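Local coordinates for protein globin (Chloroflexus aurantiacus, PDB 5D1V) that probably binds oxygen at its heme iron, as a truncated hemoglobin of group II from a thermophilic phototrophic bacterium, at residues Gln9-Ile19 with Ala99-Met109; Glu46-Gln54 with Tyr62-Leu71. All coordinates share one frame; numbering follows the deposited sequence.

Contact 1. Residues Gln9-Ile19 with Ala99-Met109; sequences QIGGEATFRRI and AGVPEPARSVM
I10 reaches into the 99-109 segment and shows how one branched side chain can turn its two branches to different partners. They divide at CB: with CG1 between the backbone N and the carbonyl carbon (chi1 74°), CG2 lies anti to the carbonyl carbon and turns to A105 and V101, while CG1 leads CD1 to M109. The short branch, CG2, presses on A105 CB at 3.4 Å, tighter than ordinary van der Waals contact, and also touches V101 CG1 at 3.8 Å. On the long branch, CD1 meets M109 SD tip to tip at 3.9 Å. The thioether chain, bent at its last torsion, then brings M109 CE within 3.7 Å of F16 CE1. From the helix beyond, I19 completes the apolar layer: its CG1 lies 3.7 Å from A99 CB, while CD1 rests against V101 CG2.

A polar bond closes the solvent-facing side. R18 NH2 donates to A99 O over 3.1 Å, the oxygen lying in the guanidinium plane and the N-H pointing fairly straight at it (159°); NE adds a weak second bond. A99 lies at the end of helix 82-98, which G100 closes with a Schellman motif, as G11 does for helix 6-9. The A-B corner, with its glycine pair, and the G-H corner thus meet at one edge of the two-over-two α-helical sandwich characteristic of truncated hemoglobins.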
loop_
_atom_site.group_PDB
_atom_site.type_symbol
_atom_site.label_atom_id
_atom_site.label_comp_id
_atom_site.label_asym_id
_atom_site.label_seq_id
_atom_site.Cartn_x
_atom_site.Cartn_y
_atom_site.Cartn_z
ATOM N N GLN A 9 -13.068 5.804 -19.886
ATOM C CA GLN A 9 -12.646 4.412 -19.714
ATOM C C GLN A 9 -13.180 3.787 -18.438
ATOM O O GLN A 9 -13.472 2.604 -18.396
ATOM C CB GLN A 9 -11.137 4.310 -19.695
ATOM C CG GLN A 9 -10.475 4.464 -21.056
ATOM C CD GLN A 9 -8.981 4.662 -20.929
ATOM O OE1 GLN A 9 -8.435 5.653 -21.417
ATOM N NE2 GLN A 9 -8.309 3.730 -20.256
ATOM N N ILE A 10 -13.294 4.576 -17.381
ATOM C CA ILE A 10 -13.654 3.999 -16.093
ATOM C C ILE A 10 -15.154 4.151 -15.809
ATOM O O ILE A 10 -15.611 3.743 -14.749
ATOM C CB ILE A 10 -12.780 4.599 -14.930
ATOM C CG1 ILE A 10 -13.185 6.035 -14.562
ATOM C CG2 ILE A 10 -11.272 4.508 -15.276
ATOM C CD1 ILE A 10 -12.548 6.498 -13.254
ATOM N N GLY A 11 -15.918 4.701 -16.758
ATOM C CA GLY A 11 -17.368 4.782 -16.608
ATOM C C GLY A 11 -17.917 6.152 -16.232
ATOM O O GLY A 11 -19.096 6.309 -15.887
ATOM N N GLY A 12 -17.061 7.157 -16.288
ATOM C CA GLY A 12 -17.513 8.525 -16.125
ATOM C C GLY A 12 -17.926 8.949 -14.720
ATOM O O GLY A 12 -17.435 8.442 -13.703
ATOM N N GLU A 13 -18.845 9.908 -14.692
ATOM C CA GLU A 13 -19.267 10.603 -13.456
ATOM C C GLU A 13 -19.667 9.644 -12.352
ATOM O O GLU A 13 -19.311 9.802 -11.181
ATOM C CB GLU A 13 -20.446 11.534 -13.764
ATOM C CG GLU A 13 -20.954 12.303 -12.553
ATOM C CD GLU A 13 -21.958 13.382 -12.898
ATOM O OE1 GLU A 13 -22.516 13.343 -14.005
ATOM O OE2 GLU A 13 -22.183 14.275 -12.051
ATOM N N ALA A 14 -20.456 8.657 -12.728
ATOM C CA ALA A 14 -20.951 7.694 -11.767
ATOM C C ALA A 14 -19.805 7.017 -11.005
ATOM O O ALA A 14 -19.891 6.798 -9.803
ATOM C CB ALA A 14 -21.799 6.681 -12.464
ATOM N N THR A 15 -18.707 6.735 -11.689
ATOM C CA THR A 15 -17.564 6.070 -11.059
ATOM C C THR A 15 -16.862 7.015 -10.097
ATOM O O THR A 15 -16.487 6.633 -8.998
ATOM C CB THR A 15 -16.614 5.551 -12.123
ATOM O OG1 THR A 15 -17.343 4.647 -12.971
ATOM C CG2 THR A 15 -15.444 4.803 -11.512
ATOM N N PHE A 16 -16.705 8.268 -10.493
ATOM C CA PHE A 16 -16.071 9.243 -9.600
ATOM C C PHE A 16 -16.904 9.482 -8.339
ATOM O O PHE A 16 -16.351 9.728 -7.256
ATOM C CB PHE A 16 -15.811 10.530 -10.366
ATOM C CG PHE A 16 -14.633 10.409 -11.303
ATOM C CD1 PHE A 16 -13.344 10.532 -10.832
ATOM C CD2 PHE A 16 -14.832 10.110 -12.624
ATOM C CE1 PHE A 16 -12.263 10.378 -11.692
ATOM C CE2 PHE A 16 -13.768 9.949 -13.481
ATOM C CZ PHE A 16 -12.486 10.083 -13.019
ATOM N N ARG A 17 -18.222 9.356 -8.458
ATOM C CA ARG A 17 -19.085 9.524 -7.286
ATOM C C ARG A 17 -18.780 8.390 -6.303
ATOM O O ARG A 17 -18.618 8.638 -5.092
ATOM C CB ARG A 17 -20.565 9.541 -7.668
ATOM C CG ARG A 17 -21.040 10.864 -8.247
ATOM C CD ARG A 17 -22.548 10.851 -8.465
ATOM N NE ARG A 17 -23.040 12.042 -9.166
ATOM C CZ ARG A 17 -23.361 13.187 -8.576
ATOM N NH1 ARG A 17 -23.254 13.309 -7.263
ATOM N NH2 ARG A 17 -23.791 14.222 -9.298
ATOM N N ARG A 18 -18.651 7.168 -6.826
ATOM C CA ARG A 18 -18.328 6.001 -5.980
ATOM C C ARG A 18 -16.951 6.184 -5.303
ATOM O O ARG A 18 -16.805 5.923 -4.100
ATOM C CB ARG A 18 -18.335 4.684 -6.773
ATOM C CG ARG A 18 -19.687 4.332 -7.402
ATOM C CD ARG A 18 -19.798 2.847 -7.760
ATOM N NE ARG A 18 -18.745 2.403 -8.665
ATOM C CZ ARG A 18 -18.770 2.563 -9.978
ATOM N NH1 ARG A 18 -19.799 3.162 -10.566
ATOM N NH2 ARG A 18 -17.764 2.115 -10.709
ATOM N N ILE A 19 -15.960 6.610 -6.082
ATOM C CA ILE A 19 -14.608 6.820 -5.577
ATOM C C ILE A 19 -14.644 7.812 -4.418
ATOM O O ILE A 19 -14.100 7.547 -3.360
ATOM C CB ILE A 19 -13.674 7.320 -6.696
ATOM C CG1 ILE A 19 -13.398 6.208 -7.714
ATOM C CG2 ILE A 19 -12.355 7.769 -6.128
ATOM C CD1 ILE A 19 -12.684 6.693 -8.981
ATOM N N ALA A 99 -13.986 0.903 -5.574
ATOM C CA ALA A 99 -14.930 1.434 -6.557
ATOM C C ALA A 99 -14.934 0.627 -7.847
ATOM O O ALA A 99 -15.760 0.862 -8.716
ATOM C CB ALA A 99 -14.618 2.867 -6.864
ATOM N N GLY A 100 -14.004 -0.311 -7.965
ATOM C CA GLY A 100 -13.943 -1.178 -9.121
ATOM C C GLY A 100 -13.314 -0.564 -10.360
ATOM O O GLY A 100 -13.665 -0.919 -11.478
ATOM N N VAL A 101 -12.357 0.331 -10.175
ATOM C CA VAL A 101 -11.724 0.977 -11.306
ATOM C C VAL A 101 -10.864 -0.051 -12.024
ATOM O O VAL A 101 -9.995 -0.648 -11.403
ATOM C CB VAL A 101 -10.884 2.175 -10.862
ATOM C CG1 VAL A 101 -10.260 2.865 -12.049
ATOM C CG2 VAL A 101 -11.756 3.150 -10.043
ATOM N N PRO A 102 -11.108 -0.264 -13.331
ATOM C CA PRO A 102 -10.375 -1.264 -14.106
ATOM C C PRO A 102 -8.959 -0.848 -14.455
ATOM O O PRO A 102 -8.671 0.352 -14.552
ATOM C CB PRO A 102 -11.202 -1.373 -15.387
ATOM C CG PRO A 102 -11.689 0.003 -15.592
ATOM C CD PRO A 102 -12.060 0.461 -14.188
ATOM N N GLU A 103 -8.100 -1.839 -14.656
ATOM C CA GLU A 103 -6.766 -1.607 -15.208
ATOM C C GLU A 103 -6.902 -1.508 -16.724
ATOM O O GLU A 103 -7.823 -2.089 -17.302
ATOM C CB GLU A 103 -5.820 -2.745 -14.826
ATOM C CG GLU A 103 -5.608 -2.903 -13.352
ATOM C CD GLU A 103 -4.641 -1.890 -12.807
ATOM O OE1 GLU A 103 -4.360 -1.907 -11.586
ATOM O OE2 GLU A 103 -4.153 -1.074 -13.604
ATOM N N PRO A 104 -5.994 -0.778 -17.386
ATOM C CA PRO A 104 -4.850 -0.005 -16.894
ATOM C C PRO A 104 -5.195 1.383 -16.325
ATOM O O PRO A 104 -4.322 2.048 -15.749
ATOM C CB PRO A 104 -3.975 0.131 -18.142
ATOM C CG PRO A 104 -4.956 0.100 -19.278
ATOM C CD PRO A 104 -6.032 -0.836 -18.859
ATOM N N ALA A 105 -6.439 1.806 -16.465
ATOM C CA ALA A 105 -6.800 3.159 -16.074
ATOM C C ALA A 105 -6.501 3.378 -14.597
ATOM O O ALA A 105 -6.027 4.442 -14.217
ATOM C CB ALA A 105 -8.265 3.421 -16.363
ATOM N N ARG A 106 -6.820 2.385 -13.759
ATOM C CA ARG A 106 -6.560 2.495 -12.323
ATOM C C ARG A 106 -5.101 2.815 -12.035
ATOM O O ARG A 106 -4.790 3.599 -11.126
ATOM C CB ARG A 106 -6.927 1.210 -11.582
ATOM C CG ARG A 106 -6.781 1.328 -10.054
ATOM C CD ARG A 106 -6.593 -0.046 -9.381
ATOM N NE ARG A 106 -7.810 -0.856 -9.418
ATOM C CZ ARG A 106 -8.039 -1.922 -8.647
ATOM N NH1 ARG A 106 -7.136 -2.329 -7.755
ATOM N NH2 ARG A 106 -9.183 -2.583 -8.768
ATOM N N SER A 107 -4.190 2.198 -12.785
ATOM C CA SER A 107 -2.758 2.434 -12.584
ATOM C C SER A 107 -2.370 3.869 -12.900
ATOM O O SER A 107 -1.544 4.457 -12.209
ATOM C CB SER A 107 -1.916 1.503 -13.446
ATOM O OG SER A 107 -1.922 0.168 -12.948
ATOM N N VAL A 108 -2.962 4.419 -13.953
ATOM C CA VAL A 108 -2.685 5.817 -14.342
ATOM C C VAL A 108 -3.102 6.745 -13.203
ATOM O O VAL A 108 -2.370 7.656 -12.831
ATOM C CB VAL A 108 -3.405 6.221 -15.663
ATOM C CG1 VAL A 108 -3.177 7.710 -15.967
ATOM C CG2 VAL A 108 -2.932 5.351 -16.857
ATOM N N MET A 109 -4.290 6.506 -12.659
ATOM C CA MET A 109 -4.822 7.291 -11.559
ATOM C C MET A 109 -3.921 7.175 -10.321
ATOM O O MET A 109 -3.590 8.187 -9.708
ATOM C CB MET A 109 -6.241 6.850 -11.228
ATOM C CG MET A 109 -7.176 7.096 -12.357
ATOM S SD MET A 109 -8.879 6.559 -12.065
ATOM C CE MET A 109 -9.461 7.949 -11.146
HETATM O O HOH W 1 -15.515 1.256 -13.417
#

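Contact 2. Residues Glu46-Gln54 with Tyr62-Leu71; sequences EHQRLFLMQ and YSERRGHPRL. With HEM (protoporphyrin IX containing Fe), chain C.
The guanidinium of R66 lies flat on the H47 imidazole, and Y62 is wedged beside them among H47, L50, F51 and Q54: a knob-into-hole fit of a short helix against the E helix, on the propionate side of the heme in this truncated globin. The stacked planes are only 8° apart, with centres 4.1 Å from one another, while R66 CD stands over the middle of the H47 ring. Stacking and two bonds together probably fix the rotation of the guanidinium, whose edge faces one heme propionate: R66 NE donates to HEM O2A at 2.9 Å and R66 NH2 to HEM O1A at 2.8 Å. Y62 OH donates to HEM O2A as well, also over 2.8 Å. A leucine in place of R66 would probably leave HEM O1A without its cationic mate, HEM O2A with Y62 OH but without R66 NE, and the H47 ring uncovered on that face and freer to turn.

Y62 projects with CG anti to the backbone N (chi1 179°), which carries its ring over the E helix. F51 CB covers one face and R66 CB the opposite one. The F51 ring turns its edge to the Y62 face in a T-shaped pair, planes at 75° and centroids 5.7 Å apart. In its turn F51 receives P69 CG at its own edge, 3.6 Å from CE1, and L71 CD1 over a face by CH-pi contact. At the far end Q54, extended, accepts a backbone bond: S63 N lies 2.9 Å from Q54 OE1.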
loop_
_atom_site.group_PDB
_atom_site.type_symbol
_atom_site.label_atom_id
_atom_site.label_comp_id
_atom_site.label_asym_id
_atom_site.label_seq_id
_atom_site.Cartn_x
_atom_site.Cartn_y
_atom_site.Cartn_z
ATOM N N GLU A 46 -17.801 17.778 -3.097
ATOM C CA GLU A 46 -18.231 18.000 -4.472
ATOM C C GLU A 46 -17.093 18.604 -5.291
ATOM O O GLU A 46 -16.893 18.219 -6.448
ATOM C CB GLU A 46 -19.471 18.904 -4.548
ATOM C CG GLU A 46 -19.849 19.197 -6.013
ATOM C CD GLU A 46 -21.165 19.903 -6.196
ATOM O OE1 GLU A 46 -21.554 20.687 -5.301
ATOM O OE2 GLU A 46 -21.797 19.682 -7.256
ATOM N N HIS A 47 -16.338 19.527 -4.690
ATOM C CA HIS A 47 -15.228 20.165 -5.391
ATOM C C HIS A 47 -14.192 19.121 -5.739
ATOM O O HIS A 47 -13.656 19.125 -6.853
ATOM C CB HIS A 47 -14.598 21.291 -4.551
ATOM C CG HIS A 47 -15.501 22.467 -4.385
ATOM N ND1 HIS A 47 -15.414 23.335 -3.316
ATOM C CD2 HIS A 47 -16.524 22.912 -5.150
ATOM C CE1 HIS A 47 -16.347 24.259 -3.434
ATOM N NE2 HIS A 47 -17.030 24.029 -4.541
ATOM N N GLN A 48 -13.914 18.202 -4.819
ATOM C CA GLN A 48 -12.913 17.200 -5.128
ATOM C C GLN A 48 -13.396 16.277 -6.263
ATOM O O GLN A 48 -12.621 15.950 -7.173
ATOM C CB GLN A 48 -12.564 16.369 -3.916
ATOM C CG GLN A 48 -11.331 15.502 -4.212
ATOM C CD GLN A 48 -11.126 14.442 -3.205
ATOM O OE1 GLN A 48 -12.051 13.699 -2.887
ATOM N NE2 GLN A 48 -9.907 14.351 -2.680
ATOM N N ARG A 49 -14.651 15.829 -6.200
ATOM C CA ARG A 49 -15.220 15.005 -7.271
ATOM C C ARG A 49 -15.111 15.709 -8.624
ATOM O O ARG A 49 -14.639 15.103 -9.588
ATOM C CB ARG A 49 -16.679 14.641 -7.006
ATOM C CG ARG A 49 -17.279 13.757 -8.116
ATOM C CD ARG A 49 -18.707 13.379 -7.862
ATOM N NE ARG A 49 -19.504 14.505 -7.372
ATOM C CZ ARG A 49 -20.228 15.323 -8.126
ATOM N NH1 ARG A 49 -20.314 15.163 -9.450
ATOM N NH2 ARG A 49 -20.887 16.305 -7.539
ATOM N N LEU A 50 -15.510 16.986 -8.690
ATOM C CA LEU A 50 -15.490 17.706 -9.957
ATOM C C LEU A 50 -14.057 17.853 -10.475
ATOM O O LEU A 50 -13.811 17.739 -11.680
ATOM C CB LEU A 50 -16.134 19.072 -9.816
ATOM C CG LEU A 50 -17.624 19.007 -9.438
ATOM C CD1 LEU A 50 -18.168 20.414 -9.223
ATOM C CD2 LEU A 50 -18.473 18.267 -10.456
ATOM N N PHE A 51 -13.112 18.076 -9.569
ATOM C CA PHE A 51 -11.722 18.161 -9.969
ATOM C C PHE A 51 -11.257 16.860 -10.610
ATOM O O PHE A 51 -10.660 16.874 -11.683
ATOM C CB PHE A 51 -10.783 18.466 -8.805
ATOM C CG PHE A 51 -9.348 18.292 -9.195
ATOM C CD1 PHE A 51 -8.746 19.180 -10.079
ATOM C CD2 PHE A 51 -8.634 17.170 -8.796
ATOM C CE1 PHE A 51 -7.433 18.993 -10.497
ATOM C CE2 PHE A 51 -7.332 16.960 -9.206
ATOM C CZ PHE A 51 -6.718 17.879 -10.069
ATOM N N LEU A 52 -11.507 15.735 -9.940
ATOM C CA LEU A 52 -11.061 14.462 -10.473
ATOM C C LEU A 52 -11.690 14.212 -11.840
ATOM O O LEU A 52 -11.018 13.778 -12.789
ATOM C CB LEU A 52 -11.392 13.325 -9.514
ATOM C CG LEU A 52 -10.643 13.413 -8.177
ATOM C CD1 LEU A 52 -11.201 12.382 -7.181
ATOM C CD2 LEU A 52 -9.142 13.239 -8.361
ATOM N N MET A 53 -12.979 14.496 -11.940
ATOM C CA MET A 53 -13.689 14.309 -13.203
ATOM C C MET A 53 -13.017 15.090 -14.327
ATOM O O MET A 53 -12.798 14.578 -15.430
ATOM C CB MET A 53 -15.157 14.752 -13.068
ATOM C CG MET A 53 -15.979 13.812 -12.198
ATOM S SD MET A 53 -17.595 14.488 -11.787
ATOM C CE MET A 53 -18.247 14.798 -13.406
ATOM N N GLN A 54 -12.688 16.335 -14.040
ATOM C CA GLN A 54 -12.049 17.209 -15.017
ATOM C C GLN A 54 -10.637 16.775 -15.359
ATOM O O GLN A 54 -10.268 16.723 -16.523
ATOM C CB GLN A 54 -12.024 18.633 -14.491
ATOM C CG GLN A 54 -11.366 19.634 -15.435
ATOM C CD GLN A 54 -11.446 21.039 -14.881
ATOM O OE1 GLN A 54 -12.512 21.651 -14.866
ATOM N NE2 GLN A 54 -10.317 21.542 -14.388
ATOM N N TYR A 62 -15.525 21.781 -12.829
ATOM C CA TYR A 62 -14.665 22.255 -11.771
ATOM C C TYR A 62 -14.179 23.683 -12.069
ATOM O O TYR A 62 -14.299 24.587 -11.226
ATOM C CB TYR A 62 -13.453 21.331 -11.561
ATOM C CG TYR A 62 -12.567 21.870 -10.464
ATOM C CD1 TYR A 62 -12.827 21.607 -9.124
ATOM C CD2 TYR A 62 -11.489 22.678 -10.773
ATOM C CE1 TYR A 62 -12.032 22.132 -8.142
ATOM C CE2 TYR A 62 -10.685 23.194 -9.801
ATOM C CZ TYR A 62 -10.960 22.939 -8.491
ATOM O OH TYR A 62 -10.144 23.496 -7.527
ATOM N N SER A 63 -13.586 23.857 -13.246
ATOM C CA SER A 63 -13.047 25.155 -13.661
ATOM C C SER A 63 -14.120 26.245 -13.688
ATOM O O SER A 63 -13.838 27.407 -13.377
ATOM C CB SER A 63 -12.391 25.048 -15.046
ATOM O OG SER A 63 -13.362 24.978 -16.085
ATOM N N GLU A 64 -15.338 25.885 -14.073
ATOM C CA GLU A 64 -16.432 26.840 -14.120
ATOM C C GLU A 64 -16.775 27.327 -12.724
ATOM O O GLU A 64 -17.197 28.480 -12.545
ATOM C CB GLU A 64 -17.651 26.206 -14.796
ATOM C CG GLU A 64 -17.466 26.034 -16.292
ATOM C CD GLU A 64 -18.414 25.013 -16.898
ATOM O OE1 GLU A 64 -19.360 24.588 -16.199
ATOM O OE2 GLU A 64 -18.187 24.630 -18.072
ATOM N N ARG A 65 -16.571 26.471 -11.729
ATOM C CA ARG A 65 -16.942 26.800 -10.343
ATOM C C ARG A 65 -15.780 27.332 -9.529
ATOM O O ARG A 65 -15.974 28.160 -8.636
ATOM C CB ARG A 65 -17.516 25.567 -9.622
ATOM C CG ARG A 65 -18.851 25.139 -10.069
ATOM C CD ARG A 65 -19.748 24.721 -8.882
ATOM N NE ARG A 65 -20.544 23.534 -9.181
ATOM C CZ ARG A 65 -21.503 23.478 -10.101
ATOM N NH1 ARG A 65 -21.807 24.545 -10.829
ATOM N NH2 ARG A 65 -22.158 22.341 -10.296
ATOM N N ARG A 66 -14.571 26.848 -9.815
ATOM C CA ARG A 66 -13.428 27.109 -8.965
ATOM C C ARG A 66 -12.222 27.729 -9.654
ATOM O O ARG A 66 -11.254 28.088 -8.987
ATOM C CB ARG A 66 -12.978 25.803 -8.307
ATOM C CG ARG A 66 -14.062 25.122 -7.488
ATOM C CD ARG A 66 -14.457 25.888 -6.274
ATOM N NE ARG A 66 -13.491 25.762 -5.178
ATOM C CZ ARG A 66 -13.524 26.491 -4.064
ATOM N NH1 ARG A 66 -14.464 27.431 -3.877
ATOM N NH2 ARG A 66 -12.608 26.291 -3.129
ATOM N N GLY A 67 -12.258 27.849 -10.971
ATOM C CA GLY A 67 -11.123 28.392 -11.712
ATOM C C GLY A 67 -10.041 27.337 -11.813
ATOM O O GLY A 67 -10.341 26.159 -11.741
ATOM N N HIS A 68 -8.786 27.743 -11.911
ATOM C CA HIS A 68 -7.692 26.789 -12.019
ATOM C C HIS A 68 -7.563 26.024 -10.703
ATOM O O HIS A 68 -7.799 26.587 -9.627
ATOM C CB HIS A 68 -6.391 27.510 -12.368
ATOM C CG HIS A 68 -5.267 26.597 -12.758
ATOM N ND1 HIS A 68 -4.512 25.904 -11.836
ATOM C CD2 HIS A 68 -4.745 26.305 -13.975
ATOM C CE1 HIS A 68 -3.579 25.210 -12.473
ATOM N NE2 HIS A 68 -3.690 25.452 -13.766
ATOM N N PRO A 69 -7.207 24.734 -10.768
ATOM C CA PRO A 69 -7.120 23.979 -9.515
ATOM C C PRO A 69 -6.100 24.535 -8.516
ATOM O O PRO A 69 -6.418 24.585 -7.328
ATOM C CB PRO A 69 -6.753 22.562 -9.988
ATOM C CG PRO A 69 -7.318 22.495 -11.369
ATOM C CD PRO A 69 -7.048 23.854 -11.939
ATOM N N ARG A 70 -4.929 24.975 -8.962
ATOM C CA ARG A 70 -3.925 25.544 -8.044
ATOM C C ARG A 70 -3.833 24.740 -6.752
ATOM O O ARG A 70 -3.868 25.312 -5.651
ATOM C CB ARG A 70 -4.266 26.997 -7.719
ATOM C CG ARG A 70 -4.150 27.936 -8.893
ATOM C CD ARG A 70 -4.893 29.217 -8.630
ATOM N NE ARG A 70 -6.325 29.048 -8.834
ATOM C CZ ARG A 70 -7.239 29.962 -8.529
ATOM N NH1 ARG A 70 -6.867 31.125 -7.992
ATOM N NH2 ARG A 70 -8.520 29.708 -8.767
ATOM N N LEU A 71 -3.730 23.415 -6.869
ATOM C CA LEU A 71 -3.919 22.588 -5.682
ATOM C C LEU A 71 -2.863 22.838 -4.618
ATOM O O LEU A 71 -3.189 22.964 -3.433
ATOM C CB LEU A 71 -3.952 21.109 -6.044
ATOM C CG LEU A 71 -5.122 20.621 -6.908
ATOM C CD1 LEU A 71 -5.083 19.105 -7.055
ATOM C CD2 LEU A 71 -6.486 21.092 -6.363
HETATM C CHA HEM C . -9.259 20.069 -0.803
HETATM C CHB HEM C . -7.337 17.256 -4.265
HETATM C CHC HEM C . -3.901 15.803 -1.122
HETATM C CHD HEM C . -6.579 17.705 2.446
HETATM C C1A HEM C . -9.013 19.480 -2.016
HETATM C C2A HEM C . -9.666 19.808 -3.272
HETATM C C3A HEM C . -9.126 19.038 -4.227
HETATM C C4A HEM C . -8.108 18.194 -3.603
HETATM C CMA HEM C . -9.439 18.944 -5.752
HETATM C CAA HEM C . -10.767 20.882 -3.425
HETATM C CBA HEM C . -10.089 22.120 -4.034
HETATM C CGA HEM C . -11.085 23.267 -4.029
HETATM O O1A HEM C . -11.436 23.771 -2.936
HETATM O O2A HEM C . -11.524 23.694 -5.117
HETATM C C1B HEM C . -6.226 16.627 -3.722
HETATM C C2B HEM C . -5.289 15.777 -4.424
HETATM C C3B HEM C . -4.340 15.405 -3.535
HETATM C C4B HEM C . -4.660 15.968 -2.264
HETATM C CMB HEM C . -5.402 15.404 -5.922
HETATM C CAB HEM C . -3.099 14.499 -3.691
HETATM C CBB HEM C . -3.017 13.703 -4.758
HETATM C C1C HEM C . -4.324 16.161 0.134
HETATM C C2C HEM C . -3.672 15.834 1.394
HETATM C C3C HEM C . -4.443 16.388 2.364
HETATM C C4C HEM C . -5.586 17.035 1.767
HETATM C CMC HEM C . -2.336 15.042 1.508
HETATM C CAC HEM C . -4.247 16.304 3.877
HETATM C CBC HEM C . -3.618 15.211 4.295
HETATM C C1D HEM C . -7.501 18.564 1.890
HETATM C C2D HEM C . -8.399 19.466 2.604
HETATM C C3D HEM C . -9.130 20.130 1.689
HETATM C C4D HEM C . -8.723 19.656 0.382
HETATM C CMD HEM C . -8.452 19.625 4.131
HETATM C CAD HEM C . -10.212 21.193 1.937
HETATM C CBD HEM C . -11.561 20.489 1.920
HETATM C CGD HEM C . -12.694 21.453 2.112
HETATM O O1D HEM C . -13.813 20.968 2.420
HETATM O O2D HEM C . -12.479 22.689 1.974
HETATM N NA HEM C . -8.057 18.502 -2.265
HETATM N NB HEM C . -5.808 16.727 -2.412
HETATM N NC HEM C . -5.452 16.910 0.409
HETATM N ND HEM C . -7.736 18.721 0.549
HETATM FE FE HEM C . -6.774 17.682 -0.898
HETATM O O HOH W 2 -15.519 19.013 -13.530
HETATM O O HOH W 3 -8.204 16.092 -0.591
#

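How the contacts relate
Contact 2 falls inside the loop closed by contact 1, their centres about 17 Å apart, and helices 13-28 and 42-55 join them directly. F16 CD1 packs on L52 CB at 3.7 Å, and E13 OE2 forms a weak ion pair with R49 NH1 at 3.3 Å. Only contact 2 meets the heme; the side chain of M109 in contact 1 stays about 10 Å from the bound HEM. L71, its side chain about 4 Å from that of axial H75, hydrogen-bonds through its O to H75 ND1, a second shell to the proximal ligand. H47 is predicted to bind the iron distally, yet its ND1 lies 10.6 Å from HEM FE, and a water takes the axial position opposite H75.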